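Local coordinates for exported gluconolactonase (Xanthomonas campestris pv. campestris, PDB 3DR2), which probably hydrolyses glucono-lactone to gluconate, as a calcium-binding six-bladed beta-propeller enzyme of the SMP-30/gluconolactonase family, at residues Leu120-Ser132 against Asp163-Pro175. Numbering follows the deposited sequence.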
loop_
_atom_site.group_PDB
_atom_site.type_symbol
_atom_site.label_atom_id
_atom_site.label_comp_id
_atom_site.label_asym_id
_atom_site.label_seq_id
_atom_site.Cartn_x
_atom_site.Cartn_y
_atom_site.Cartn_z
ATOM N N LEU A 120 1.253 16.829 16.269
ATOM C CA LEU A 120 -0.192 17.013 16.399
ATOM C C LEU A 120 -0.654 18.457 16.601
ATOM O O LEU A 120 -0.138 19.168 17.459
ATOM C CB LEU A 120 -0.709 16.164 17.567
ATOM C CG LEU A 120 -2.175 16.324 17.995
ATOM C CD1 LEU A 120 -3.108 15.745 16.939
ATOM C CD2 LEU A 120 -2.383 15.609 19.320
ATOM N N LEU A 121 -1.628 18.884 15.802
ATOM C CA LEU A 121 -2.194 20.222 15.937
ATOM C C LEU A 121 -3.543 20.080 16.638
ATOM O O LEU A 121 -3.818 20.772 17.619
ATOM C CB LEU A 121 -2.394 20.896 14.576
ATOM C CG LEU A 121 -1.177 21.445 13.822
ATOM C CD1 LEU A 121 -1.658 22.367 12.697
ATOM C CD2 LEU A 121 -0.276 22.224 14.771
ATOM N N VAL A 122 -4.379 19.174 16.135
ATOM C CA VAL A 122 -5.691 18.930 16.729
ATOM C C VAL A 122 -6.219 17.568 16.296
ATOM O O VAL A 122 -6.148 17.214 15.123
ATOM C CB VAL A 122 -6.708 20.036 16.339
ATOM C CG1 VAL A 122 -7.002 19.999 14.845
ATOM C CG2 VAL A 122 -7.985 19.861 17.135
ATOM N N GLY A 123 -6.742 16.803 17.249
ATOM C CA GLY A 123 -7.251 15.483 16.922
ATOM C C GLY A 123 -8.605 15.176 17.528
ATOM O O GLY A 123 -9.080 14.040 17.463
ATOM N N ARG A 124 -9.234 16.188 18.111
ATOM C CA ARG A 124 -10.534 15.995 18.735
ATOM C C ARG A 124 -11.453 17.189 18.572
ATOM O O ARG A 124 -11.012 18.301 18.281
ATOM C CB ARG A 124 -10.366 15.724 20.235
ATOM C CG ARG A 124 -9.662 14.430 20.572
ATOM C CD ARG A 124 -9.384 14.300 22.074
ATOM N NE ARG A 124 -8.679 13.053 22.367
ATOM C CZ ARG A 124 -9.270 11.871 22.520
ATOM N NH1 ARG A 124 -10.589 11.765 22.426
ATOM N NH2 ARG A 124 -8.536 10.785 22.732
ATOM N N TYR A 125 -12.741 16.932 18.755
ATOM C CA TYR A 125 -13.756 17.967 18.704
ATOM C C TYR A 125 -14.652 17.683 19.904
ATOM O O TYR A 125 -15.178 16.581 20.042
ATOM C CB TYR A 125 -14.595 17.895 17.429
ATOM C CG TYR A 125 -15.610 19.012 17.386
ATOM C CD1 TYR A 125 -15.205 20.335 17.209
ATOM C CD2 TYR A 125 -16.964 18.763 17.616
ATOM C CE1 TYR A 125 -16.112 21.385 17.268
ATOM C CE2 TYR A 125 -17.888 19.814 17.677
ATOM C CZ TYR A 125 -17.451 21.117 17.506
ATOM O OH TYR A 125 -18.342 22.160 17.596
ATOM N N ALA A 126 -14.812 18.671 20.776
ATOM C CA ALA A 126 -15.645 18.484 21.954
ATOM C C ALA A 126 -15.193 17.230 22.705
ATOM O O ALA A 126 -16.014 16.448 23.187
ATOM C CB ALA A 126 -17.097 18.357 21.540
ATOM N N GLY A 127 -13.878 17.040 22.782
ATOM C CA GLY A 127 -13.318 15.899 23.483
ATOM C C GLY A 127 -13.380 14.546 22.792
ATOM O O GLY A 127 -12.826 13.571 23.301
ATOM N N LYS A 128 -14.047 14.476 21.643
ATOM C CA LYS A 128 -14.168 13.219 20.906
ATOM C C LYS A 128 -13.245 13.218 19.690
ATOM O O LYS A 128 -13.077 14.243 19.038
ATOM C CB LYS A 128 -15.611 13.020 20.435
ATOM C CG LYS A 128 -16.652 12.950 21.550
ATOM C CD LYS A 128 -18.054 12.815 20.964
ATOM C CE LYS A 128 -19.115 12.825 22.051
ATOM N NZ LYS A 128 -20.489 12.655 21.503
ATOM N N ARG A 129 -12.655 12.067 19.380
ATOM C CA ARG A 129 -11.763 11.980 18.226
ATOM C C ARG A 129 -12.478 12.326 16.923
ATOM O O ARG A 129 -13.656 12.009 16.741
ATOM C CB ARG A 129 -11.165 10.571 18.099
ATOM C CG ARG A 129 -10.293 10.136 19.272
ATOM C CD ARG A 129 -9.515 8.854 18.974
ATOM N NE ARG A 129 -8.441 9.057 18.001
ATOM C CZ ARG A 129 -7.615 8.097 17.583
ATOM N NH1 ARG A 129 -7.738 6.863 18.051
ATOM N NH2 ARG A 129 -6.661 8.368 16.701
ATOM N N LEU A 130 -11.756 12.985 16.020
ATOM C CA LEU A 130 -12.290 13.348 14.712
ATOM C C LEU A 130 -12.457 12.026 13.965
ATOM O O LEU A 130 -11.880 11.019 14.370
ATOM C CB LEU A 130 -11.290 14.241 13.978
ATOM C CG LEU A 130 -11.027 15.614 14.610
ATOM C CD1 LEU A 130 -9.772 16.244 14.014
ATOM C CD2 LEU A 130 -12.234 16.504 14.376
ATOM N N ASN A 131 -13.231 12.030 12.883
ATOM C CA ASN A 131 -13.460 10.809 12.106
ATOM C C ASN A 131 -12.187 10.356 11.379
ATOM O O ASN A 131 -11.654 9.280 11.637
ATOM C CB ASN A 131 -14.575 11.031 11.076
ATOM C CG ASN A 131 -15.915 11.371 11.716
ATOM O OD1 ASN A 131 -16.280 10.817 12.756
ATOM N ND2 ASN A 131 -16.666 12.263 11.080
ATOM N N SER A 132 -11.716 11.194 10.464
ATOM C CA SER A 132 -10.512 10.919 9.680
ATOM C C SER A 132 -10.340 12.044 8.665
ATOM O O SER A 132 -10.828 11.959 7.535
ATOM C CB SER A 132 -10.622 9.567 8.966
ATOM O OG SER A 132 -11.907 9.384 8.395
ATOM N N ASP A 163 -15.748 2.670 14.961
ATOM C CA ASP A 163 -17.029 3.352 14.908
ATOM C C ASP A 163 -16.710 4.795 15.248
ATOM O O ASP A 163 -15.985 5.063 16.207
ATOM C CB ASP A 163 -18.004 2.778 15.941
ATOM C CG ASP A 163 -18.516 1.404 15.560
ATOM O OD1 ASP A 163 -19.103 1.270 14.463
ATOM O OD2 ASP A 163 -18.336 0.458 16.358
ATOM N N PRO A 164 -17.226 5.744 14.459
ATOM C CA PRO A 164 -16.969 7.161 14.712
ATOM C C PRO A 164 -17.497 7.610 16.068
ATOM O O PRO A 164 -18.472 7.053 16.572
ATOM C CB PRO A 164 -17.678 7.850 13.548
ATOM C CG PRO A 164 -18.811 6.928 13.253
ATOM C CD PRO A 164 -18.152 5.571 13.327
ATOM N N GLU A 165 -16.840 8.604 16.657
ATOM C CA GLU A 165 -17.253 9.141 17.952
ATOM C C GLU A 165 -18.127 10.370 17.728
ATOM O O GLU A 165 -18.865 10.793 18.619
ATOM C CB GLU A 165 -16.030 9.526 18.788
ATOM C CG GLU A 165 -15.097 8.372 19.104
ATOM C CD GLU A 165 -13.984 8.759 20.069
ATOM O OE1 GLU A 165 -13.059 7.945 20.261
ATOM O OE2 GLU A 165 -14.035 9.869 20.641
ATOM N N LEU A 166 -18.032 10.947 16.533
ATOM C CA LEU A 166 -18.821 12.120 16.180
ATOM C C LEU A 166 -20.003 11.680 15.322
ATOM O O LEU A 166 -19.884 10.744 14.533
ATOM C CB LEU A 166 -17.959 13.123 15.408
ATOM C CG LEU A 166 -16.700 13.630 16.124
ATOM C CD1 LEU A 166 -15.948 14.604 15.230
ATOM C CD2 LEU A 166 -17.083 14.298 17.431
ATOM N N ALA A 167 -21.139 12.354 15.482
ATOM C CA ALA A 167 -22.340 12.023 14.723
ATOM C C ALA A 167 -22.519 12.973 13.545
ATOM O O ALA A 167 -23.642 13.278 13.136
ATOM C CB ALA A 167 -23.564 12.085 15.635
ATOM N N HIS A 168 -21.406 13.439 13.002
ATOM C CA HIS A 168 -21.444 14.355 11.878
ATOM C C HIS A 168 -20.118 14.354 11.130
ATOM O O HIS A 168 -19.066 14.079 11.716
ATOM C CB HIS A 168 -21.770 15.771 12.377
ATOM C CG HIS A 168 -20.945 16.208 13.553
ATOM N ND1 HIS A 168 -19.715 16.816 13.418
ATOM C CD2 HIS A 168 -21.165 16.098 14.885
ATOM C CE1 HIS A 168 -19.213 17.063 14.616
ATOM N NE2 HIS A 168 -20.073 16.636 15.523
ATOM N N HIS A 169 -20.186 14.634 9.829
ATOM C CA HIS A 169 -19.003 14.722 8.964
ATOM C C HIS A 169 -18.951 16.217 8.699
ATOM O O HIS A 169 -19.738 16.728 7.908
ATOM C CB HIS A 169 -19.229 14.009 7.630
ATOM C CG HIS A 169 -19.652 12.582 7.759
ATOM N ND1 HIS A 169 -20.110 11.851 6.686
ATOM C CD2 HIS A 169 -19.691 11.752 8.828
ATOM C CE1 HIS A 169 -20.414 10.628 7.087
ATOM N NE2 HIS A 169 -20.169 10.543 8.382
ATOM N N SER A 170 -18.021 16.919 9.331
ATOM C CA SER A 170 -17.986 18.362 9.175
ATOM C C SER A 170 -16.792 18.968 8.469
ATOM O O SER A 170 -15.788 18.304 8.218
ATOM C CB SER A 170 -18.100 19.011 10.557
ATOM O OG SER A 170 -19.197 18.482 11.276
ATOM N N VAL A 171 -16.946 20.245 8.135
ATOM C CA VAL A 171 -15.889 21.047 7.542
ATOM C C VAL A 171 -15.536 21.885 8.761
ATOM O O VAL A 171 -16.420 22.490 9.367
ATOM C CB VAL A 171 -16.402 21.986 6.427
ATOM C CG1 VAL A 171 -15.304 22.970 6.042
ATOM C CG2 VAL A 171 -16.818 21.181 5.206
ATOM N N TYR A 172 -14.266 21.895 9.142
ATOM C CA TYR A 172 -13.839 22.655 10.310
ATOM C C TYR A 172 -12.852 23.756 9.973
ATOM O O TYR A 172 -12.199 23.729 8.929
ATOM C CB TYR A 172 -13.162 21.748 11.340
ATOM C CG TYR A 172 -14.019 20.655 11.924
ATOM C CD1 TYR A 172 -14.122 19.414 11.304
ATOM C CD2 TYR A 172 -14.691 20.846 13.131
ATOM C CE1 TYR A 172 -14.864 18.387 11.872
ATOM C CE2 TYR A 172 -15.435 19.834 13.705
ATOM C CZ TYR A 172 -15.520 18.605 13.074
ATOM O OH TYR A 172 -16.263 17.603 13.643
ATOM N N ARG A 173 -12.747 24.721 10.883
ATOM C CA ARG A 173 -11.807 25.825 10.746
ATOM C C ARG A 173 -10.958 25.870 12.008
ATOM O O ARG A 173 -11.487 25.978 13.117
ATOM C CB ARG A 173 -12.526 27.166 10.577
ATOM C CG ARG A 173 -11.572 28.358 10.594
ATOM C CD ARG A 173 -12.290 29.669 10.316
ATOM N NE ARG A 173 -11.370 30.806 10.307
ATOM C CZ ARG A 173 -10.954 31.446 11.397
ATOM N NH1 ARG A 173 -10.114 32.467 11.291
ATOM N NH2 ARG A 173 -11.388 31.078 12.591
ATOM N N LEU A 174 -9.642 25.779 11.841
ATOM C CA LEU A 174 -8.728 25.817 12.975
ATOM C C LEU A 174 -8.048 27.181 12.960
ATOM O O LEU A 174 -7.221 27.463 12.097
ATOM C CB LEU A 174 -7.675 24.704 12.860
ATOM C CG LEU A 174 -6.967 24.257 14.148
ATOM C CD1 LEU A 174 -5.801 23.348 13.787
ATOM C CD2 LEU A 174 -6.468 25.445 14.932
ATOM N N PRO A 175 -8.400 28.050 13.920
ATOM C CA PRO A 175 -7.830 29.396 14.028
ATOM C C PRO A 175 -6.324 29.380 14.255
ATOM O O PRO A 175 -5.796 28.479 14.912
ATOM C CB PRO A 175 -8.572 29.993 15.225
ATOM C CG PRO A 175 -9.871 29.259 15.234
ATOM C CD PRO A 175 -9.428 27.838 14.949
HETATM O O HOH W 1 -11.994 9.279 22.687
HETATM O O HOH W 2 -15.082 10.123 15.202
#
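The beta hairpin that links two sheets of the propeller, strands 122-125 and 128-129 joined by a type I' turn from Tyr-125 to Lys-128, packs on strand 169-174 and the loop leading into it, where Tyr-125 meets Tyr-172. CE2 of Tyr-172 sits over one face of the Tyr-125 ring, toward its rim, 3.5 Å from Tyr-125 CD1; with planes 54° apart, the rings meet obliquely. Having CG anti to the backbone N brings that face of the Tyr-125 ring against Tyr-172 CE2, and His-168 places CE1 4.1 Å from Tyr-125 CD2 with its plane turned 90°, completing an aromatic cluster. Leu-130 CD2 lies over a face of the Tyr-172 ring, 4.1 Å from CE1. Leu-166 wedges in beside them, its CD2 3.6 Å from Lys-128 CB and at the edge of the Tyr-125 ring. Farther along, Val-122 CG1 and Leu-174 CD1 meet tip to tip at 3.7 Å.

On the Leu-166 side of the tyrosine pair, two direct hydrogen bonds join the segments. Arg-129 N donates to Glu-165 OE2 (2.9 Å), arriving from above the carboxylate, 63° out of its plane. Water 1 gives OE2 a second hydrogen and accepts from Arg-124 NH1, bridging opposite charges too far apart for a salt bridge. Asn-131 ND2 donates to His-168 O (3.1 Å), the acceptor lying near the amide plane. At the other end of that amide, water 2 donates to Asn-131 OD1 and Arg-129 O while accepting from Glu-165 N; with both ends of the amide held, its rotation is probably fixed. Asn-131 N also bonds Asp-148, while NH2 of Arg-129 is hydrogen-bonded to Arg-106 O, outside the two segments. The arrangement is an inter-blade connection of a six-bladed beta-propeller, a hairpin closing over the neighbouring antiparallel sheet.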